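Local coordinates for glycoside hydrolase family protein (Novosphingobium sp. PP1Y, PDB 6Q2F), which acts as an alpha-L-rhamnosidase, a glycoside hydrolase that probably releases L-rhamnose from alpha-L-rhamnosides, at residues G1052-L1057 and S1130-P1135; I1028-R1033 and E1091-N1096; W136-G141 and V464-G469. All coordinates share one frame; numbering follows the deposited sequence.

Contact 3 comes first along the chain. It joins the loop after strand 127-131, one of the parallel strands of the central barrel, to the loop before helix 469-487, and so closes a long excursion rich in beta strands, after which the chain returns to the barrel at strand 497-502. Contacts 1 and 2 lie far away, beyond the chain's centre, in the galactose-binding domain-like region near the C terminus. Their segments alternate along the chain, so the two loops cross: 1028-1033 pairs with 1091-1096 in one sheet, and 1052-1057 with 1130-1135 in the other. They touch where Tyr-1031 OH meets Leu-1132 N; contact 3 is about 50 Å from contact 1 and about 51 Å from contact 2, centre to centre.

Contact 1 of 3, residues G1052-L1057 and S1130-P1135; sequences GRVGDL and SGLIGP
Two amides in succession, Ile-1133 N and Gly-1134 N, grip the carbonyl oxygen Arg-1053 O, which marks a classic beta bulge between antiparallel strands of the galactose-binding domain-like sandwich. Gly-1134 N lies 3.0 Å from Arg-1053 O, in the carbonyl plane on a lone pair, whereas Ile-1133 N is tilted 28° from that plane. Arg-1053 N answers with a bond to Gly-1134 O. Past the bulge the pairing resumes between two glycines: Gly-1055 N reaches Gly-1131 O at 2.9 Å in a nearly straight bond, and Gly-1131 N returns one to Gly-1055 O. Glycine suits these places because Gly-1131 and Gly-1134 have positive phi, and a CB on Gly-1055 would press on Ser-1130 CA. Ile-1133, the extra residue of the bulge, turns toward the other strand and sets its CB 3.8 Å from Arg-1053 CB, next to the aliphatic root of an arginine that is otherwise exposed. Val-1054 and Leu-1132 face the sandwich interior, where both touch Val-1094 of the other sheet. Leu-1132 holds CG anti to its backbone N (chi1 -179°), and its CD1 meets Val-1054 CG2 at 4.2 Å.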
loop_
_atom_site.group_PDB
_atom_site.type_symbol
_atom_site.label_atom_id
_atom_site.label_comp_id
_atom_site.label_asym_id
_atom_site.label_seq_id
_atom_site.Cartn_x
_atom_site.Cartn_y
_atom_site.Cartn_z
ATOM N N GLY A 1052 -0.233 38.533 0.643
ATOM C CA GLY A 1052 -0.560 38.311 -0.758
ATOM C C GLY A 1052 0.125 37.063 -1.288
ATOM O O GLY A 1052 0.227 36.044 -0.602
ATOM N N ARG A 1053 0.600 37.133 -2.524
ATOM C CA ARG A 1053 1.289 35.997 -3.115
ATOM C C ARG A 1053 2.693 35.910 -2.539
ATOM O O ARG A 1053 3.395 36.921 -2.447
ATOM C CB ARG A 1053 1.334 36.132 -4.637
ATOM C CG ARG A 1053 -0.025 35.998 -5.320
ATOM C CD ARG A 1053 0.152 35.954 -6.833
ATOM N NE ARG A 1053 -0.776 36.855 -7.510
ATOM C CZ ARG A 1053 -1.768 36.467 -8.311
ATOM N NH1 ARG A 1053 -1.957 35.180 -8.570
ATOM N NH2 ARG A 1053 -2.564 37.376 -8.869
ATOM N N VAL A 1054 3.092 34.709 -2.159
ATOM C CA VAL A 1054 4.389 34.436 -1.582
ATOM C C VAL A 1054 4.962 33.181 -2.201
ATOM O O VAL A 1054 4.310 32.192 -2.255
ATOM C CB VAL A 1054 4.298 34.195 -0.076
ATOM C CG1 VAL A 1054 5.641 33.812 0.498
ATOM C CG2 VAL A 1054 3.759 35.383 0.656
ATOM N N GLY A 1055 6.194 33.246 -2.656
ATOM C CA GLY A 1055 6.861 32.110 -3.239
ATOM C C GLY A 1055 8.074 31.740 -2.427
ATOM O O GLY A 1055 9.089 32.318 -2.603
ATOM N N ASP A 1056 7.981 30.800 -1.507
ATOM C CA ASP A 1056 6.808 30.016 -1.241
ATOM C C ASP A 1056 6.317 30.038 0.198
ATOM O O ASP A 1056 5.224 29.620 0.454
ATOM C CB ASP A 1056 7.095 28.576 -1.596
ATOM C CG ASP A 1056 7.464 28.390 -2.998
ATOM O OD1 ASP A 1056 6.682 28.645 -3.869
ATOM O OD2 ASP A 1056 8.541 27.928 -3.236
ATOM N N LEU A 1057 7.136 30.508 1.122
ATOM C CA LEU A 1057 6.781 30.603 2.512
ATOM C C LEU A 1057 7.526 31.752 3.080
ATOM O O LEU A 1057 8.522 32.123 2.566
ATOM C CB LEU A 1057 7.087 29.335 3.300
ATOM C CG LEU A 1057 8.462 28.685 3.317
ATOM C CD1 LEU A 1057 8.648 27.791 4.519
ATOM C CD2 LEU A 1057 8.728 27.921 2.055
ATOM N N SER A 1130 8.698 33.541 -7.341
ATOM C CA SER A 1130 9.690 33.585 -6.280
ATOM C C SER A 1130 9.599 34.888 -5.490
ATOM O O SER A 1130 9.357 35.961 -6.058
ATOM C CB SER A 1130 11.099 33.434 -6.870
ATOM O OG SER A 1130 12.050 33.329 -5.833
ATOM N N GLY A 1131 9.811 34.788 -4.177
ATOM C CA GLY A 1131 9.937 35.940 -3.306
ATOM C C GLY A 1131 8.620 36.431 -2.744
ATOM O O GLY A 1131 7.587 35.742 -2.749
ATOM N N LEU A 1132 8.679 37.658 -2.224
ATOM C CA LEU A 1132 7.520 38.333 -1.643
ATOM C C LEU A 1132 6.833 39.099 -2.768
ATOM O O LEU A 1132 7.257 40.195 -3.133
ATOM C CB LEU A 1132 7.946 39.274 -0.520
ATOM C CG LEU A 1132 6.819 40.038 0.213
ATOM C CD1 LEU A 1132 5.750 39.073 0.748
ATOM C CD2 LEU A 1132 7.370 40.867 1.352
ATOM N N ILE A 1133 5.775 38.520 -3.328
ATOM C CA ILE A 1133 5.119 39.140 -4.471
ATOM C C ILE A 1133 4.044 40.144 -4.036
ATOM O O ILE A 1133 3.831 41.154 -4.706
ATOM C CB ILE A 1133 4.547 38.033 -5.370
ATOM C CG1 ILE A 1133 5.683 37.197 -5.964
ATOM C CG2 ILE A 1133 3.656 38.608 -6.463
ATOM C CD1 ILE A 1133 5.224 35.883 -6.570
ATOM N N GLY A 1134 3.359 39.888 -2.926
ATOM C CA GLY A 1134 2.328 40.787 -2.448
ATOM C C GLY A 1134 0.997 40.767 -3.184
ATOM O O GLY A 1134 0.683 39.811 -3.900
ATOM N N PRO A 1135 0.188 41.828 -3.000
ATOM C CA PRO A 1135 0.510 42.990 -2.164
ATOM C C PRO A 1135 0.482 42.664 -0.667
ATOM O O PRO A 1135 -0.210 41.728 -0.235
ATOM C CB PRO A 1135 -0.589 43.991 -2.530
ATOM C CG PRO A 1135 -1.770 43.119 -2.840
ATOM C CD PRO A 1135 -1.212 41.849 -3.457
#

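Contact 2 of 3, residues I1028-R1033 and E1091-N1096; sequences IATYSR and EIRVAN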
loop_
_atom_site.group_PDB
_atom_site.type_symbol
_atom_site.label_atom_id
_atom_site.label_comp_id
_atom_site.label_asym_id
_atom_site.label_seq_id
_atom_site.Cartn_x
_atom_site.Cartn_y
_atom_site.Cartn_z
ATOM N N ILE A 1028 16.877 31.797 0.904
ATOM C CA ILE A 1028 16.119 32.688 1.781
ATOM C C ILE A 1028 16.452 34.125 1.408
ATOM O O ILE A 1028 17.604 34.557 1.529
ATOM C CB ILE A 1028 16.417 32.416 3.263
ATOM C CG1 ILE A 1028 16.128 30.945 3.610
ATOM C CG2 ILE A 1028 15.579 33.320 4.140
ATOM C CD1 ILE A 1028 16.401 30.605 5.063
ATOM N N ALA A 1029 15.449 34.861 0.941
ATOM C CA ALA A 1029 15.571 36.295 0.711
ATOM C C ALA A 1029 14.904 37.031 1.869
ATOM O O ALA A 1029 13.756 36.733 2.220
ATOM C CB ALA A 1029 14.933 36.694 -0.618
ATOM N N THR A 1030 15.624 37.985 2.462
ATOM C CA THR A 1030 15.149 38.705 3.641
ATOM C C THR A 1030 14.681 40.100 3.230
ATOM O O THR A 1030 15.491 40.947 2.829
ATOM C CB THR A 1030 16.247 38.782 4.700
ATOM O OG1 THR A 1030 16.576 37.458 5.139
ATOM C CG2 THR A 1030 15.784 39.601 5.899
ATOM N N TYR A 1031 13.376 40.332 3.324
ATOM C CA TYR A 1031 12.793 41.620 2.984
ATOM C C TYR A 1031 12.665 42.481 4.232
ATOM O O TYR A 1031 12.274 42.000 5.298
ATOM C CB TYR A 1031 11.422 41.446 2.340
ATOM C CG TYR A 1031 11.409 40.851 0.949
ATOM C CD1 TYR A 1031 11.672 39.491 0.739
ATOM C CD2 TYR A 1031 11.065 41.628 -0.152
ATOM C CE1 TYR A 1031 11.635 38.939 -0.541
ATOM C CE2 TYR A 1031 11.013 41.077 -1.426
ATOM C CZ TYR A 1031 11.299 39.734 -1.615
ATOM O OH TYR A 1031 11.245 39.185 -2.872
ATOM N N SER A 1032 12.950 43.768 4.072
ATOM C CA SER A 1032 13.170 44.699 5.173
ATOM C C SER A 1032 12.461 46.000 4.854
ATOM O O SER A 1032 12.501 46.463 3.710
ATOM C CB SER A 1032 14.669 44.971 5.377
ATOM O OG SER A 1032 14.894 45.908 6.412
ATOM N N ARG A 1033 11.857 46.603 5.877
ATOM C CA ARG A 1033 11.028 47.791 5.715
ATOM C C ARG A 1033 10.566 48.230 7.097
ATOM O O ARG A 1033 10.548 47.431 8.045
ATOM C CB ARG A 1033 9.815 47.467 4.830
ATOM C CG ARG A 1033 9.052 48.635 4.280
ATOM C CD ARG A 1033 7.705 48.131 3.772
ATOM N NE ARG A 1033 6.956 49.131 3.016
ATOM C CZ ARG A 1033 6.399 50.204 3.558
ATOM N NH1 ARG A 1033 6.527 50.431 4.855
ATOM N NH2 ARG A 1033 5.719 51.058 2.805
ATOM N N GLU A 1091 10.594 42.531 9.065
ATOM C CA GLU A 1091 11.544 41.680 8.356
ATOM C C GLU A 1091 10.830 40.397 7.980
ATOM O O GLU A 1091 10.179 39.779 8.827
ATOM C CB GLU A 1091 12.778 41.340 9.202
ATOM C CG GLU A 1091 13.350 42.475 10.021
ATOM C CD GLU A 1091 14.596 42.040 10.765
ATOM O OE1 GLU A 1091 15.442 41.345 10.145
ATOM O OE2 GLU A 1091 14.710 42.365 11.968
ATOM N N ILE A 1092 10.939 40.013 6.714
ATOM C CA ILE A 1092 10.195 38.893 6.163
ATOM C C ILE A 1092 11.192 38.006 5.441
ATOM O O ILE A 1092 11.763 38.412 4.421
ATOM C CB ILE A 1092 9.085 39.346 5.215
ATOM C CG1 ILE A 1092 8.142 40.312 5.946
ATOM C CG2 ILE A 1092 8.362 38.131 4.652
ATOM C CD1 ILE A 1092 6.937 40.738 5.141
ATOM N N ARG A 1093 11.420 36.801 5.971
ATOM C CA ARG A 1093 12.380 35.884 5.387
ATOM C C ARG A 1093 11.600 34.929 4.495
ATOM O O ARG A 1093 10.822 34.097 4.993
ATOM C CB ARG A 1093 13.157 35.162 6.483
ATOM C CG ARG A 1093 14.202 36.066 7.147
ATOM C CD ARG A 1093 14.740 35.501 8.456
ATOM N NE ARG A 1093 15.382 34.200 8.283
ATOM C CZ ARG A 1093 14.855 33.046 8.681
ATOM N NH1 ARG A 1093 13.665 33.014 9.287
ATOM N NH2 ARG A 1093 15.522 31.924 8.478
ATOM N N VAL A 1094 11.745 35.090 3.179
ATOM C CA VAL A 1094 11.032 34.270 2.207
ATOM C C VAL A 1094 11.973 33.206 1.672
ATOM O O VAL A 1094 13.072 33.517 1.195
ATOM C CB VAL A 1094 10.462 35.095 1.047
ATOM C CG1 VAL A 1094 9.707 34.163 0.104
ATOM C CG2 VAL A 1094 9.556 36.201 1.570
ATOM N N ALA A 1095 11.533 31.956 1.740
ATOM C CA ALA A 1095 12.238 30.818 1.175
ATOM C C ALA A 1095 11.462 30.303 -0.030
ATOM O O ALA A 1095 10.223 30.272 -0.012
ATOM C CB ALA A 1095 12.381 29.694 2.210
ATOM N N ASN A 1096 12.181 29.890 -1.071
ATOM C CA ASN A 1096 11.571 29.231 -2.220
ATOM C C ASN A 1096 12.217 27.854 -2.383
ATOM O O ASN A 1096 12.957 27.399 -1.509
ATOM C CB ASN A 1096 11.712 30.087 -3.477
ATOM C CG ASN A 1096 13.158 30.353 -3.834
ATOM O OD1 ASN A 1096 14.054 30.167 -3.004
ATOM N ND2 ASN A 1096 13.397 30.807 -5.067
#
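An antiparallel strand pair within a beta-sheet couples Ala-1029 to Val-1094 and Tyr-1031 to Ile-1092, each through two backbone bonds. Ala-1029 N lies 2.7 Å from Val-1094 O, and Val-1094 N bonds back to Ala-1029 O. Tyr-1031 N reaches Ile-1092 O at 2.7 Å along an almost straight N-H line (172°), answered by Ile-1092 N to Tyr-1031 O. At the non-hydrogen-bonded positions CA-H groups also approach carbonyls: Ile-1028 CA, beyond the first pair, comes to 3.2 Å from Val-1094 O. The two strands lie in the middle of the six-stranded sheet of the galactose-binding domain-like sandwich. Ala-1029, Tyr-1031, Ile-1092 and Val-1094 form the apolar inner face, turned to the second sheet, whose Leu-1051, Val-1054 and Leu-1132 lie against it. With CG anti to its carbonyl carbon (chi1 -70°), Tyr-1031 brings the edge of its ring beside Ile-1092 O and places CD1 4.0 Å from Val-1094 CG2. Its hydroxyl crosses to the second sheet and bonds Leu-1132 N, so tyrosine suits a place where the ring is buried and its hydroxyl has a backbone N-H to meet. The other face, with Ile-1028, Thr-1030, Glu-1091 and Arg-1093, is mixed in character. Thr-1030 and Arg-1093 run side by side in the same direction, OG1 of the threonine 3.4 Å from CG of the arginine in plain van der Waals contact. Ile-1028 crosses the same arginine, its CG2 3.8 Å from Arg-1093 CB and its CD1 3.8 Å from Arg-1093 NH2. The arginine chain bends at chi3 (60°), and NH1 finds its polar partner in Gln-1059 OE1.

Contact 3 of 3, residues W136-G141 and V464-G469; sequences WSETGG and VDKFDG
This is a buried loop-to-loop contact, in which Lys-466 and Val-464 hold Thr-139, in the loop that follows strand 127-131 of the rhamnosidase's parallel beta/alpha barrel. The second loop leads into helix 469-487, so the contact joins the two ends of the beta-rich excursion that interrupts the barrel. Thr-139 O is the shared acceptor: Val-464 N lies in its carbonyl plane at 2.9 Å, with an N-H angle of 168°, and Lys-466 NZ adds a weak bond. The same ammonium donates to Thr-139 OG1 at 2.8 Å and turns back onto Val-464 O at 2.9 Å, while Glu-463 outside the segment supplies a salt bridge. A lysine suits this place because its long chain, bent at chi2 (-80°) and again at chi4 (-104°), carries several N-H donors to buried oxygens of both loops. A methionine in its place would probably leave Thr-139 OG1 and Val-464 O without this donor and Glu-463 without its opposite charge. It is the hydroxyl that makes a threonine suitable at 139, since OG1 meets the ammonium and also bonds His-565 NE2. Behind the ammonium, Lys-466 CE passes 3.9 Å from Glu-138 CG; the side chain of Glu-138 is about 8 Å from the sodium ion, whose site includes Asp-503 and Glu-583. The lysine's own loop is shaped by a type I turn and by an Asx turn, in which Asp-465 OD1 accepts from Phe-467 N. Beside the shared carbonyl, Val-464 CG1 packs 3.4 Å from Thr-139 O.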
loop_
_atom_site.group_PDB
_atom_site.type_symbol
_atom_site.label_atom_id
_atom_site.label_comp_id
_atom_site.label_asym_id
_atom_site.label_seq_id
_atom_site.Cartn_x
_atom_site.Cartn_y
_atom_site.Cartn_z
ATOM N N TRP A 136 15.975 -2.416 1.527
ATOM C CA TRP A 136 14.765 -1.974 2.156
ATOM C C TRP A 136 13.679 -2.979 2.244
ATOM O O TRP A 136 12.815 -2.839 3.055
ATOM C CB TRP A 136 14.195 -0.729 1.520
ATOM C CG TRP A 136 13.978 -0.734 0.069
ATOM C CD1 TRP A 136 13.274 -1.612 -0.654
ATOM C CD2 TRP A 136 14.444 0.241 -0.832
ATOM N NE1 TRP A 136 13.274 -1.254 -1.950
ATOM C CE2 TRP A 136 14.004 -0.117 -2.089
ATOM C CE3 TRP A 136 15.221 1.375 -0.697
ATOM C CZ2 TRP A 136 14.283 0.638 -3.198
ATOM C CZ3 TRP A 136 15.496 2.093 -1.780
ATOM C CH2 TRP A 136 15.038 1.732 -3.017
ATOM N N SER A 137 13.732 -4.057 1.486
ATOM C CA SER A 137 12.731 -5.108 1.569
ATOM C C SER A 137 13.223 -6.450 1.018
ATOM O O SER A 137 14.074 -6.469 0.213
ATOM C CB SER A 137 11.444 -4.689 0.890
ATOM O OG SER A 137 11.480 -4.927 -0.465
ATOM N N GLU A 138 12.687 -7.573 1.463
ATOM C CA GLU A 138 11.672 -7.680 2.481
ATOM C C GLU A 138 12.328 -8.299 3.700
ATOM O O GLU A 138 12.591 -7.634 4.647
ATOM C CB GLU A 138 10.540 -8.558 2.004
ATOM C CG GLU A 138 9.477 -8.842 3.046
ATOM C CD GLU A 138 8.693 -7.618 3.439
ATOM O OE1 GLU A 138 8.135 -7.596 4.510
ATOM O OE2 GLU A 138 8.670 -6.672 2.672
ATOM N N THR A 139 12.594 -9.588 3.639
ATOM C CA THR A 139 13.263 -10.335 4.682
ATOM C C THR A 139 14.083 -11.387 3.983
ATOM O O THR A 139 13.670 -12.486 3.788
ATOM C CB THR A 139 12.309 -10.962 5.717
ATOM O OG1 THR A 139 11.193 -11.535 5.074
ATOM C CG2 THR A 139 11.844 -9.966 6.691
ATOM N N GLY A 140 15.274 -10.997 3.599
ATOM C CA GLY A 140 16.151 -11.838 2.813
ATOM C C GLY A 140 17.589 -11.388 2.985
ATOM O O GLY A 140 17.875 -10.217 3.274
ATOM N N GLY A 141 18.496 -12.347 2.807
ATOM C CA GLY A 141 19.913 -12.093 2.878
ATOM C C GLY A 141 20.676 -13.391 2.715
ATOM O O GLY A 141 20.095 -14.479 2.731
ATOM N N VAL A 464 13.586 -15.204 2.708
ATOM C CA VAL A 464 13.240 -16.362 3.526
ATOM C C VAL A 464 11.811 -16.811 3.206
ATOM O O VAL A 464 10.941 -16.005 2.850
ATOM C CB VAL A 464 13.389 -16.051 5.029
ATOM C CG1 VAL A 464 12.289 -15.076 5.511
ATOM C CG2 VAL A 464 13.309 -17.348 5.858
ATOM N N ASP A 465 11.576 -18.114 3.307
ATOM C CA ASP A 465 10.266 -18.713 3.084
ATOM C C ASP A 465 9.232 -18.069 4.008
ATOM O O ASP A 465 9.255 -18.279 5.220
ATOM C CB ASP A 465 10.365 -20.235 3.307
ATOM C CG ASP A 465 9.016 -20.947 3.176
ATOM O OD1 ASP A 465 7.974 -20.257 3.082
ATOM O OD2 ASP A 465 9.007 -22.197 3.167
ATOM N N LYS A 466 8.335 -17.261 3.438
ATOM C CA LYS A 466 7.431 -16.440 4.231
ATOM C C LYS A 466 6.346 -17.257 4.929
ATOM O O LYS A 466 5.652 -16.717 5.800
ATOM C CB LYS A 466 6.789 -15.374 3.334
ATOM C CG LYS A 466 7.793 -14.571 2.481
ATOM C CD LYS A 466 8.459 -13.468 3.301
ATOM C CE LYS A 466 9.518 -12.715 2.462
ATOM N NZ LYS A 466 10.930 -13.107 2.803
ATOM N N PHE A 467 6.175 -18.526 4.561
ATOM C CA PHE A 467 5.165 -19.387 5.162
ATOM C C PHE A 467 5.718 -20.289 6.260
ATOM O O PHE A 467 4.956 -21.071 6.835
ATOM C CB PHE A 467 4.498 -20.234 4.068
ATOM C CG PHE A 467 4.116 -19.451 2.840
ATOM C CD1 PHE A 467 3.199 -18.410 2.928
ATOM C CD2 PHE A 467 4.658 -19.771 1.594
ATOM C CE1 PHE A 467 2.836 -17.682 1.810
ATOM C CE2 PHE A 467 4.302 -19.037 0.469
ATOM C CZ PHE A 467 3.396 -17.983 0.578
ATOM N N ASP A 468 7.009 -20.192 6.562
ATOM C CA ASP A 468 7.697 -21.074 7.504
ATOM C C ASP A 468 8.177 -20.255 8.694
ATOM O O ASP A 468 9.209 -19.587 8.611
ATOM C CB ASP A 468 8.864 -21.791 6.819
ATOM C CG ASP A 468 9.517 -22.842 7.712
ATOM O OD1 ASP A 468 9.894 -22.525 8.857
ATOM O OD2 ASP A 468 9.633 -24.003 7.266
ATOM N N GLY A 469 7.447 -20.353 9.810
ATOM C CA GLY A 469 7.731 -19.496 10.954
ATOM C C GLY A 469 9.133 -19.685 11.511
ATOM O O GLY A 469 9.792 -18.721 11.917
#